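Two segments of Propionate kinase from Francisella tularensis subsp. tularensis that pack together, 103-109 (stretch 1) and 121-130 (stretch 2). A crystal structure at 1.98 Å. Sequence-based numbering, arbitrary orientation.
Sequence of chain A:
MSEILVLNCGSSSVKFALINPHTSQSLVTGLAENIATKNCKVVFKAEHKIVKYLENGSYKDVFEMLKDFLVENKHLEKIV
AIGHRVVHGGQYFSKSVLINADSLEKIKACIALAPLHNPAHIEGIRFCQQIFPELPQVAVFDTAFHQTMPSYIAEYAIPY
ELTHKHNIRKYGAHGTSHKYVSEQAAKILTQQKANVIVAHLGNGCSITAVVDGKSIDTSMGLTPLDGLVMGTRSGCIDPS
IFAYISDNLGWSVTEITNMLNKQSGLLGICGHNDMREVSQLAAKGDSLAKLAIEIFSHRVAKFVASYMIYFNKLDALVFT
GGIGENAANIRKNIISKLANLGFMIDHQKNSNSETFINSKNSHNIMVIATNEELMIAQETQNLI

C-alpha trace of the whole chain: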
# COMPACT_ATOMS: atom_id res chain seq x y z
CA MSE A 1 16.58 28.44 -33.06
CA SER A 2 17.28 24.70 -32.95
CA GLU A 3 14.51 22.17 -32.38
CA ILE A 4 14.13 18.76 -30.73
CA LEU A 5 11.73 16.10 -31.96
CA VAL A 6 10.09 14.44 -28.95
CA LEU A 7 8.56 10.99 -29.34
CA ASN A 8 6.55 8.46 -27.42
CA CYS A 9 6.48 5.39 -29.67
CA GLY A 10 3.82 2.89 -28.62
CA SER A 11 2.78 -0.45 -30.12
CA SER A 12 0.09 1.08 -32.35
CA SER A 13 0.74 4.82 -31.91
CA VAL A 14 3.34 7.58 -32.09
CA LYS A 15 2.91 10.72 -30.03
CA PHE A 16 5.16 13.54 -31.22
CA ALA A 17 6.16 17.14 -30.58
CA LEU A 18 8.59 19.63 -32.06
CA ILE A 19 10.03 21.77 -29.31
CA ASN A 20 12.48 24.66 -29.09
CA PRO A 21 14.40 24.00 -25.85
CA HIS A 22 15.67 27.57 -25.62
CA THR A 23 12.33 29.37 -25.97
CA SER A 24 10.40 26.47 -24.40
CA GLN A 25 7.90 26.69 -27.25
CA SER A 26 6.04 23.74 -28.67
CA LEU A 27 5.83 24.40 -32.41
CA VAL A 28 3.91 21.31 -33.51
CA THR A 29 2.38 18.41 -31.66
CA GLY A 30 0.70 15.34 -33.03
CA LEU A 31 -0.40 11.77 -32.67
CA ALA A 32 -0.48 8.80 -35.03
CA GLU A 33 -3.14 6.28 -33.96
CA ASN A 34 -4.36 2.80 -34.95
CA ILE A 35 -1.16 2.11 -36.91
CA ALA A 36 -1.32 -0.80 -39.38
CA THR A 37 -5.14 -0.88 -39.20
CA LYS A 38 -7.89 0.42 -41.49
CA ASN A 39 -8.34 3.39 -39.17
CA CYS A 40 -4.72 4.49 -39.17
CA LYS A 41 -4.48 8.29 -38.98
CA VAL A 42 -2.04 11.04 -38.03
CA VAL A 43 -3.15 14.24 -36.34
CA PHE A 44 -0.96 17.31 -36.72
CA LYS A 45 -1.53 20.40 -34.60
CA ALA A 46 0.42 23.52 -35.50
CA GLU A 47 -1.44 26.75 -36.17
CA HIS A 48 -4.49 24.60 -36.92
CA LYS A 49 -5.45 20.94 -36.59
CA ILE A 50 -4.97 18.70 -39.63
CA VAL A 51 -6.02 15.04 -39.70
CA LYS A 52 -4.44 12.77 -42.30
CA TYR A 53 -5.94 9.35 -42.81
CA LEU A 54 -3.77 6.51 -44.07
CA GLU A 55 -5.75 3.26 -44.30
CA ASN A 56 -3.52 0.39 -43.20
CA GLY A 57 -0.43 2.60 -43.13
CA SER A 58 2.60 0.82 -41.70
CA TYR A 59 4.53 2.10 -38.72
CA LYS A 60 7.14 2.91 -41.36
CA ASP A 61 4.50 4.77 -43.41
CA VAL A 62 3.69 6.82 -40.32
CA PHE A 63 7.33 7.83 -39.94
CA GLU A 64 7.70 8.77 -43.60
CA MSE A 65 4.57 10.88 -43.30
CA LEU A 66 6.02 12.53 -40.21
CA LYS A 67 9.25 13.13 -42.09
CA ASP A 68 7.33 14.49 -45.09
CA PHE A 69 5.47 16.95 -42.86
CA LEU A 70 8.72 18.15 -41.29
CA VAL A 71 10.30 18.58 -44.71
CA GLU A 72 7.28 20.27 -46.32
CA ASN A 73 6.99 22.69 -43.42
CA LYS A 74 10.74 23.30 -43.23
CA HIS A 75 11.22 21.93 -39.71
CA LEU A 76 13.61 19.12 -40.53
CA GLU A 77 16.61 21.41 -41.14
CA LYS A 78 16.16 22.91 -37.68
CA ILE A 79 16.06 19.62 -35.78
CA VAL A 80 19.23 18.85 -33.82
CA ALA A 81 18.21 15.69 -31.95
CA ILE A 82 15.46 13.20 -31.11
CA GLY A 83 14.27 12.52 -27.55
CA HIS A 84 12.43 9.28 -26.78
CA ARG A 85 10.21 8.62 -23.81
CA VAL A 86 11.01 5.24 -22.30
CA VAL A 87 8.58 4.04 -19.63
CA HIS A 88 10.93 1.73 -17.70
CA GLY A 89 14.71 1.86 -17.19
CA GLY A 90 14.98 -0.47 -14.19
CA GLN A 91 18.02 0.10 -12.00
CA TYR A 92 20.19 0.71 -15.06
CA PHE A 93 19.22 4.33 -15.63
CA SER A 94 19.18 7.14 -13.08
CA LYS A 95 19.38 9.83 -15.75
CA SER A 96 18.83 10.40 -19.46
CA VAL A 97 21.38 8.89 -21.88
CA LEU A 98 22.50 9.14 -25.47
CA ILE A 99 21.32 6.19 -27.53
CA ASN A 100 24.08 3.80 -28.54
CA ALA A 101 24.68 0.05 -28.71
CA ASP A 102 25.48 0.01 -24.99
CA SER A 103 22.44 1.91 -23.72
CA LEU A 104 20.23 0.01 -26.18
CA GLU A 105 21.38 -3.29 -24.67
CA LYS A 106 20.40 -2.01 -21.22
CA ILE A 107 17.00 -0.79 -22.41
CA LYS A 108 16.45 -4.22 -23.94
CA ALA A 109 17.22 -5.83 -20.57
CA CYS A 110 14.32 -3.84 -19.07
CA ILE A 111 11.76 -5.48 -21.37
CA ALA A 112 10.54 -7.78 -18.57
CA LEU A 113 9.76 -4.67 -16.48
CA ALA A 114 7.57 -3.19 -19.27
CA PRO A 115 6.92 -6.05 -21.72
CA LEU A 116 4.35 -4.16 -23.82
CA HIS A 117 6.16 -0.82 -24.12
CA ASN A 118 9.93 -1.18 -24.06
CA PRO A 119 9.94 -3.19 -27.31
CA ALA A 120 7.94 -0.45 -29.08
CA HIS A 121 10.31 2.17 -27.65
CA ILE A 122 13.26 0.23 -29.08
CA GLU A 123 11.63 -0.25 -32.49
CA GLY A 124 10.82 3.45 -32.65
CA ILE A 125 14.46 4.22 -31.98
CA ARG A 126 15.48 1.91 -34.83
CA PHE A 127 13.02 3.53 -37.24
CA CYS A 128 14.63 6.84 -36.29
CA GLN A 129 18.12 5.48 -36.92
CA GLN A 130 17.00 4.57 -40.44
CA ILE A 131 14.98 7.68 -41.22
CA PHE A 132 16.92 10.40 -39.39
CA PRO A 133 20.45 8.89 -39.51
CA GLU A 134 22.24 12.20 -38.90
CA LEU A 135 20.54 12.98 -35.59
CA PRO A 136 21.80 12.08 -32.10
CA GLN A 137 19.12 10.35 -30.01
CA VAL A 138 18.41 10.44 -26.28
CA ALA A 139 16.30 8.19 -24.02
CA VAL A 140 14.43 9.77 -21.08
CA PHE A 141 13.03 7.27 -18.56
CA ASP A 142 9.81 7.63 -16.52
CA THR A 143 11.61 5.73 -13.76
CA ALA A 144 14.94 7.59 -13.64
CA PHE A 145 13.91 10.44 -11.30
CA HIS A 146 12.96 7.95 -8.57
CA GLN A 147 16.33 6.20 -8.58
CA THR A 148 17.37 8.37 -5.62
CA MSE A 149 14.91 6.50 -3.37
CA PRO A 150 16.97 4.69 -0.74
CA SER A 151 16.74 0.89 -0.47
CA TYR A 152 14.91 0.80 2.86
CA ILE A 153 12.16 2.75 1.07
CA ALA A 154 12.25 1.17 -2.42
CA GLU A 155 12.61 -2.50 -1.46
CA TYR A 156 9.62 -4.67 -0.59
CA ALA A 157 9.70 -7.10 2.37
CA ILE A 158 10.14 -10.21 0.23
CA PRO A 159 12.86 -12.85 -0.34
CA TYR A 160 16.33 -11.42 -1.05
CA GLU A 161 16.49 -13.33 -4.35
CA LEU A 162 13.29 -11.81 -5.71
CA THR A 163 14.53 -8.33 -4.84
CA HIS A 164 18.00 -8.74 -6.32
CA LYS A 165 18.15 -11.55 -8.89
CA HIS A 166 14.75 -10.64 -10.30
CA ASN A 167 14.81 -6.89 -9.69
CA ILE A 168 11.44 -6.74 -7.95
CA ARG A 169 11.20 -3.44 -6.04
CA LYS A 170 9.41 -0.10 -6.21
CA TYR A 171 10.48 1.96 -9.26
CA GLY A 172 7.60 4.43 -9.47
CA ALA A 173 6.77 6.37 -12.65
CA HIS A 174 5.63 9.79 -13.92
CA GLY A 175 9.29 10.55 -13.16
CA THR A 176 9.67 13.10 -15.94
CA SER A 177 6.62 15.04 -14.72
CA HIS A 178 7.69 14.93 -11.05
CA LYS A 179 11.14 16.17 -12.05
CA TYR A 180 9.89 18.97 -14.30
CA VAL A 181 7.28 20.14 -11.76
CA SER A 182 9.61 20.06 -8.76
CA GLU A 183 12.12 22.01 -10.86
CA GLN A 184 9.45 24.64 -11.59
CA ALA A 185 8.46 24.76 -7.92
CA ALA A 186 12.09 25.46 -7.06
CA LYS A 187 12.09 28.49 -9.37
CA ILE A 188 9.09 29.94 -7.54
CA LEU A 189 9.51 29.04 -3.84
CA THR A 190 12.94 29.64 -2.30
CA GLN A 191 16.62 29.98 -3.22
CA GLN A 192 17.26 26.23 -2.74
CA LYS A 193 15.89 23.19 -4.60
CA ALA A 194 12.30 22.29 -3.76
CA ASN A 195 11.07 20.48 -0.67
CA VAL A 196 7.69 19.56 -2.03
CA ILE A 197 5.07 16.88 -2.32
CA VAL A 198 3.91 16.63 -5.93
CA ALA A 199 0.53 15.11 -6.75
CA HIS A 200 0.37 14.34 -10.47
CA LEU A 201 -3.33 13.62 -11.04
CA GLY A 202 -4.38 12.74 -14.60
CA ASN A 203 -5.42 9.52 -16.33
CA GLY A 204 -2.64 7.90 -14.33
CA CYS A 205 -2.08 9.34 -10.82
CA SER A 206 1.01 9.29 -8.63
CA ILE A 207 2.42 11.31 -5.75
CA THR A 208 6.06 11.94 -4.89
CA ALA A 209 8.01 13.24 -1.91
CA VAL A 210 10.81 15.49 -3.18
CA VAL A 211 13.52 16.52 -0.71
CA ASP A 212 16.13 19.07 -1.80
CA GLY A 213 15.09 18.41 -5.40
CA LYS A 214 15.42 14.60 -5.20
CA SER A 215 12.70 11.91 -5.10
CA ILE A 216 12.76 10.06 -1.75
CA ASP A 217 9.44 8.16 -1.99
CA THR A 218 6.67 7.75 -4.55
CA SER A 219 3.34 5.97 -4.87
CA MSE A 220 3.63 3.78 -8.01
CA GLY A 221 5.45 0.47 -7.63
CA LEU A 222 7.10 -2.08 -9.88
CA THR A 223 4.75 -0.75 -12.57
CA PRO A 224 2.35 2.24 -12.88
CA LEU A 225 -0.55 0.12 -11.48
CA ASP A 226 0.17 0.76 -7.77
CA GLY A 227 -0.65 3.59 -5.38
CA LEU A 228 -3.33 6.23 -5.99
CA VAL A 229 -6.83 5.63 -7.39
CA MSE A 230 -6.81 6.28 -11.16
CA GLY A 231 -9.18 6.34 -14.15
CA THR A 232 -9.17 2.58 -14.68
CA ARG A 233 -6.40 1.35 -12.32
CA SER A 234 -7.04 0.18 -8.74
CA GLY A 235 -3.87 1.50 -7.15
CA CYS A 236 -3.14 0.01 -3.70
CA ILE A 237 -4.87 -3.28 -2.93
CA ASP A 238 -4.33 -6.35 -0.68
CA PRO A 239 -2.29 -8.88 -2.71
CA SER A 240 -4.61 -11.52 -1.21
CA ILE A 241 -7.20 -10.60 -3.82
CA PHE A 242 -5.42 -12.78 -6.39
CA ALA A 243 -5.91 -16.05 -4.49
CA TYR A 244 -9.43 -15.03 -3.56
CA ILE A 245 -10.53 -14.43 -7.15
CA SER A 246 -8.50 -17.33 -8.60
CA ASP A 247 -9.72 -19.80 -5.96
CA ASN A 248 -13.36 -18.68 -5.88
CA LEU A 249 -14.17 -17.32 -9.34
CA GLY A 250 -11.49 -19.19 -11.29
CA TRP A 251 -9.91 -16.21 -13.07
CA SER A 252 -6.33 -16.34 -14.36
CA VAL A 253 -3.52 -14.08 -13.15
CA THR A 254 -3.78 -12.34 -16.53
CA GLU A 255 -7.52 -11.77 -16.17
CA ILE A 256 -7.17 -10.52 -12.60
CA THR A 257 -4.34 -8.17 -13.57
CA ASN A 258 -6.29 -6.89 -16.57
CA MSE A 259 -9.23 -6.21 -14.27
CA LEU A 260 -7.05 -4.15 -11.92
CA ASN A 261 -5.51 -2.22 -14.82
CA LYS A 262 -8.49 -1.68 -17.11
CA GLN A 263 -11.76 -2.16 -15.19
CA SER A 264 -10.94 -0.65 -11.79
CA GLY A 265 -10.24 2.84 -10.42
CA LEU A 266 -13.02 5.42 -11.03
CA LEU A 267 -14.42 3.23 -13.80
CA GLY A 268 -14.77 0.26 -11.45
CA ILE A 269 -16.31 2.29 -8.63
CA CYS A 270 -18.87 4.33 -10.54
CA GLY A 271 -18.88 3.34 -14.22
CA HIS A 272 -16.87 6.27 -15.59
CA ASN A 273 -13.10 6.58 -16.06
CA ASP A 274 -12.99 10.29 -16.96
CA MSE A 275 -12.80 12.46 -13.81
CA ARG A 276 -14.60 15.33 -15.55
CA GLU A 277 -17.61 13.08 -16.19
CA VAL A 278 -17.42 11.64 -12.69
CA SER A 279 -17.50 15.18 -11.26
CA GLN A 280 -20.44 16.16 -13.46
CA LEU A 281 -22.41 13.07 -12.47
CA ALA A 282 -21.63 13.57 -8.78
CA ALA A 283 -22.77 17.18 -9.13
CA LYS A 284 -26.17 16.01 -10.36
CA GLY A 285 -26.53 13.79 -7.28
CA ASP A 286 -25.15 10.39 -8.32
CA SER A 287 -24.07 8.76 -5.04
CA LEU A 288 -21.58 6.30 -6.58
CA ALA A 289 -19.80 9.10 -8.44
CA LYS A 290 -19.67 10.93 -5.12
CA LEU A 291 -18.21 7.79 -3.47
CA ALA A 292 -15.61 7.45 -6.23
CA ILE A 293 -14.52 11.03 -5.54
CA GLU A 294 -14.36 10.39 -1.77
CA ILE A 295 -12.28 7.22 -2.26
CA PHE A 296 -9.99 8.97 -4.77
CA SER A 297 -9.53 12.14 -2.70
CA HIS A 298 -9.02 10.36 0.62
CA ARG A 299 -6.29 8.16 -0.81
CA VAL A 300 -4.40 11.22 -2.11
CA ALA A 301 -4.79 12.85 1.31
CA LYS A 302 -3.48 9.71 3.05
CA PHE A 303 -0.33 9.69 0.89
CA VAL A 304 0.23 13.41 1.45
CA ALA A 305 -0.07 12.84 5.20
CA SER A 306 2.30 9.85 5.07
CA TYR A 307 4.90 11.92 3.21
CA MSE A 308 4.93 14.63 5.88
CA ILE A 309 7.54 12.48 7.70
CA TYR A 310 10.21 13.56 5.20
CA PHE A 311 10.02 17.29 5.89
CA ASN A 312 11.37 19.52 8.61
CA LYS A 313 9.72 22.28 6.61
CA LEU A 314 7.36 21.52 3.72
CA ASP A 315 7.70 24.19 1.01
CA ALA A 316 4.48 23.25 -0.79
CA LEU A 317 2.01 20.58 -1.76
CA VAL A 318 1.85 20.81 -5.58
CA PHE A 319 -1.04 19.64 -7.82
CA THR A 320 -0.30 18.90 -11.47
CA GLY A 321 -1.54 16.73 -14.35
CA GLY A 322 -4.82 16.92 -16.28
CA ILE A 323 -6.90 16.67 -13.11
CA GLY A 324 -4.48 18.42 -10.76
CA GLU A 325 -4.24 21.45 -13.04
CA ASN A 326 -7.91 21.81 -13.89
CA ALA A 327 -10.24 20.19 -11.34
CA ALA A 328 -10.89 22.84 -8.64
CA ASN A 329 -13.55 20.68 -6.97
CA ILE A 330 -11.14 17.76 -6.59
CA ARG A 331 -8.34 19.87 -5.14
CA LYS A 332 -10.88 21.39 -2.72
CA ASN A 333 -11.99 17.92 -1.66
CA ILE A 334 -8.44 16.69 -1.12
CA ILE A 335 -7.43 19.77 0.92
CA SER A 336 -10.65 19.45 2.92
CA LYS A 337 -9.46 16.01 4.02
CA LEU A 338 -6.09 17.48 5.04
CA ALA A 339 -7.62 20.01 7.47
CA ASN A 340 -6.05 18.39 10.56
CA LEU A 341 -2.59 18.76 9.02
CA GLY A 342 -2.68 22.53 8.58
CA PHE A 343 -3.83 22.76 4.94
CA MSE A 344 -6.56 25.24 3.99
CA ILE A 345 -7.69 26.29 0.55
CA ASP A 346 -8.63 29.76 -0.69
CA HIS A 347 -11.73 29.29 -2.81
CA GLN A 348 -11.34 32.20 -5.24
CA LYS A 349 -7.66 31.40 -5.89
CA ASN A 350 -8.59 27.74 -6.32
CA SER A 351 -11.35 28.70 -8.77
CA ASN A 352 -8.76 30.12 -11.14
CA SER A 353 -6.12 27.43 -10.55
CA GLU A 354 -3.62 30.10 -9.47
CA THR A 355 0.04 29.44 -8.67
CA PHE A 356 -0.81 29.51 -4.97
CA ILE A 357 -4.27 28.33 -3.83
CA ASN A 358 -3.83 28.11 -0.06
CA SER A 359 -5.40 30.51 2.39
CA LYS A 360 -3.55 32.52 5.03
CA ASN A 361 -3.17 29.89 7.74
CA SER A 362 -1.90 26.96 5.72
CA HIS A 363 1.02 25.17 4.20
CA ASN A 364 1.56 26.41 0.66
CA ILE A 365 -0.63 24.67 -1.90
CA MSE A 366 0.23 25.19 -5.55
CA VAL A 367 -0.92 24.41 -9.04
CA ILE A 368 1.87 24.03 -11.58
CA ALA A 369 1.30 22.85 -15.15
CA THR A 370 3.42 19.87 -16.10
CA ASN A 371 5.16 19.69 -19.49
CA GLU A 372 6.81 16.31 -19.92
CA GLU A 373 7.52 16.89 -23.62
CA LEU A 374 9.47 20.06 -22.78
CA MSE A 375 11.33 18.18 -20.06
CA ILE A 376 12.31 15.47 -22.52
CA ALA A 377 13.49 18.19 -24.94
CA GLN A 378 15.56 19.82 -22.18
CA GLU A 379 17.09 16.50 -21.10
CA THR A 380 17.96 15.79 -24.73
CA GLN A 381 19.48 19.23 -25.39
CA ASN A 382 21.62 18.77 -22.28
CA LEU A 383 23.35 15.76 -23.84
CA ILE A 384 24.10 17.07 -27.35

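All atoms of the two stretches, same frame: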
# COMPACT_ATOMS: atom_id res chain seq x y z
N SER A 103 23.68 1.56 -24.40
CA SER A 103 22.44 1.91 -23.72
C SER A 103 21.27 1.10 -24.26
O SER A 103 20.39 0.69 -23.51
CB SER A 103 22.16 3.42 -23.75
OG SER A 103 22.11 3.92 -25.07
N LEU A 104 21.27 0.83 -25.57
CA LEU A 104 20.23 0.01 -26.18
C LEU A 104 20.18 -1.40 -25.58
O LEU A 104 19.09 -1.95 -25.39
CB LEU A 104 20.42 -0.08 -27.69
CG LEU A 104 19.67 0.96 -28.52
CD1 LEU A 104 19.83 0.64 -30.01
CD2 LEU A 104 18.21 1.00 -28.12
N GLU A 105 21.34 -1.98 -25.32
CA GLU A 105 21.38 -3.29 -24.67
C GLU A 105 20.69 -3.23 -23.31
O GLU A 105 19.89 -4.10 -22.97
CB GLU A 105 22.83 -3.77 -24.49
CG GLU A 105 23.53 -4.16 -25.78
CD GLU A 105 24.96 -4.64 -25.56
OE1 GLU A 105 25.33 -4.92 -24.39
OE2 GLU A 105 25.71 -4.76 -26.56
N LYS A 106 20.99 -2.19 -22.55
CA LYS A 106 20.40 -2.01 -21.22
C LYS A 106 18.89 -1.82 -21.29
O LYS A 106 18.14 -2.43 -20.51
CB LYS A 106 21.05 -0.82 -20.51
CG LYS A 106 22.51 -1.02 -20.16
CD LYS A 106 23.03 0.22 -19.46
CE LYS A 106 24.52 0.12 -19.18
NZ LYS A 106 25.02 1.40 -18.61
N ILE A 107 18.43 -0.97 -22.20
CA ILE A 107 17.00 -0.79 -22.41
C ILE A 107 16.34 -2.12 -22.72
O ILE A 107 15.26 -2.44 -22.21
CB ILE A 107 16.71 0.20 -23.55
CG1 ILE A 107 17.18 1.60 -23.15
CG2 ILE A 107 15.22 0.22 -23.87
CD1 ILE A 107 17.05 2.62 -24.26
N LYS A 108 16.99 -2.92 -23.56
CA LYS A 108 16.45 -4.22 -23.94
C LYS A 108 16.33 -5.14 -22.72
O LYS A 108 15.43 -5.96 -22.64
CB LYS A 108 17.33 -4.86 -25.02
CG LYS A 108 16.98 -6.31 -25.33
CD LYS A 108 17.87 -6.88 -26.44
CE LYS A 108 17.41 -6.45 -27.83
NZ LYS A 108 17.51 -4.98 -28.09
N ALA A 109 17.24 -4.99 -21.76
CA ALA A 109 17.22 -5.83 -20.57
C ALA A 109 16.06 -5.47 -19.64
O ALA A 109 15.74 -6.23 -18.73
CB ALA A 109 18.55 -5.76 -19.83
N HIS A 121 9.32 1.11 -27.81
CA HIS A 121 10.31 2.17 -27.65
C HIS A 121 11.56 1.85 -28.47
O HIS A 121 12.09 2.71 -29.18
CB HIS A 121 10.74 2.32 -26.18
CG HIS A 121 9.65 2.78 -25.26
ND1 HIS A 121 8.69 3.70 -25.62
CD2 HIS A 121 9.41 2.48 -23.95
CE1 HIS A 121 7.89 3.93 -24.58
NE2 HIS A 121 8.31 3.20 -23.56
N ILE A 122 12.06 0.63 -28.35
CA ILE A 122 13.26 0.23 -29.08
C ILE A 122 13.05 0.29 -30.59
O ILE A 122 13.86 0.87 -31.31
CB ILE A 122 13.73 -1.17 -28.64
CG1 ILE A 122 14.35 -1.08 -27.24
CG2 ILE A 122 14.73 -1.75 -29.63
CD1 ILE A 122 14.60 -2.43 -26.60
N GLU A 123 11.95 -0.28 -31.06
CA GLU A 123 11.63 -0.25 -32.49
C GLU A 123 11.55 1.17 -33.03
O GLU A 123 12.03 1.44 -34.13
CB GLU A 123 10.32 -0.99 -32.77
CG GLU A 123 10.48 -2.50 -32.74
CD GLU A 123 9.25 -3.21 -32.22
OE1 GLU A 123 8.18 -2.56 -32.16
OE2 GLU A 123 9.36 -4.41 -31.86
N GLY A 124 10.93 2.06 -32.26
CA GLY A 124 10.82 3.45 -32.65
C GLY A 124 12.19 4.07 -32.83
O GLY A 124 12.44 4.82 -33.77
N ILE A 125 13.09 3.74 -31.91
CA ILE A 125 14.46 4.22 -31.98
C ILE A 125 15.14 3.74 -33.26
O ILE A 125 15.85 4.50 -33.92
CB ILE A 125 15.26 3.76 -30.73
CG1 ILE A 125 14.75 4.50 -29.49
CG2 ILE A 125 16.75 3.98 -30.92
CD1 ILE A 125 15.37 4.03 -28.19
N ARG A 126 14.90 2.48 -33.62
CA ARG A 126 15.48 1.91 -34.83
C ARG A 126 14.92 2.55 -36.10
O ARG A 126 15.67 2.85 -37.03
CB ARG A 126 15.30 0.39 -34.86
CG ARG A 126 16.26 -0.33 -33.90
CD ARG A 126 15.79 -1.74 -33.58
NE ARG A 126 16.69 -2.42 -32.66
CZ ARG A 126 16.45 -3.62 -32.13
NH1 ARG A 126 15.34 -4.26 -32.44
NH2 ARG A 126 17.33 -4.17 -31.29
N PHE A 127 13.61 2.78 -36.14
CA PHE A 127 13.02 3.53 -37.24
C PHE A 127 13.73 4.87 -37.39
O PHE A 127 14.05 5.30 -38.49
CB PHE A 127 11.52 3.76 -37.02
CG PHE A 127 10.67 2.58 -37.40
CD1 PHE A 127 10.70 2.07 -38.69
CD2 PHE A 127 9.82 1.99 -36.48
CE1 PHE A 127 9.91 0.98 -39.04
CE2 PHE A 127 9.03 0.91 -36.82
CZ PHE A 127 9.08 0.40 -38.11
N CYS A 128 13.99 5.53 -36.26
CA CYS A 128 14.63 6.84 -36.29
C CYS A 128 16.08 6.77 -36.76
O CYS A 128 16.56 7.70 -37.40
CB CYS A 128 14.54 7.52 -34.92
SG CYS A 128 12.91 8.20 -34.56
N GLN A 129 16.76 5.68 -36.43
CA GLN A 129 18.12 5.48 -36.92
C GLN A 129 18.14 5.37 -38.44
O GLN A 129 19.07 5.84 -39.09
CB GLN A 129 18.75 4.23 -36.29
CG GLN A 129 19.03 4.37 -34.79
CD GLN A 129 19.75 3.16 -34.21
OE1 GLN A 129 19.53 2.03 -34.65
NE2 GLN A 129 20.60 3.40 -33.22
N GLN A 130 17.11 4.74 -39.00
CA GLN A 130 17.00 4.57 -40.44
C GLN A 130 16.62 5.87 -41.14
O GLN A 130 17.20 6.24 -42.16
CB GLN A 130 15.94 3.53 -40.77
CG GLN A 130 16.25 2.12 -40.31
CD GLN A 130 15.23 1.12 -40.81
OE1 GLN A 130 14.03 1.39 -40.82
NE2 GLN A 130 15.71 -0.04 -41.24

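Two positively charged groups meet at the margin of this helix pair: Lys108 NZ lies 3.3 Å from Arg126 NH2. Both atoms are donors, so no hydrogen bond joins them, and like charges this close should repel rather than attract. The example illustrates a general principle, that helices can be held by the fit of their apolar side chains even where the nearest polar groups contribute no bond. Indeed, no hydrogen bond crosses between the two stretches.

The helices run nearly antiparallel, at 153°, with axes approaching to 11.0 Å, and the contact buries a modest 332 Å² in total. Ile122 and Leu104 share its middle, with 77 and 78 Å² covered, and both CA-to-CB bonds point toward the other helix. With chi1 m and chi2 t, Ile122 touches three residues: Ile122 CG1 packs 3.7 Å from Ile107 CG2, Ile122 CD1 lies 3.7 Å from Lys108 CA, and Ile122 CG1 is a looser 4.5 Å from Leu104 CD2. A branched, wholly apolar side chain suits this buried position, because it leaves no polar group unsatisfied; buried Ile107 and partly exposed Leu104 likewise offer it only hydrocarbon.

Leu104, one turn before Lys108, carries the contact on toward Ile125 and Gln129. Its chi1 of -92° falls between the usual wells, while chi2 is t; Leu104 CD2 sits 4.2 Å from Ile125 CD1, and Leu104 CD1 comes within 4.3 Å of Gln129 NE2. Ile125, buried and also m,t, thus extends the hydrocarbon surface begun by Ile122, whereas Gln129 is exposed, as suits its polar amide.

Lys108 and Arg126 both leave their helices sideways, yet their ends approach the opposing stretch. The lysine does so by bending late, with chi1 and chi2 t, then chi3 m and chi4 p. Both residues are exposed, as suits charged side chains; water there could soften the repulsion.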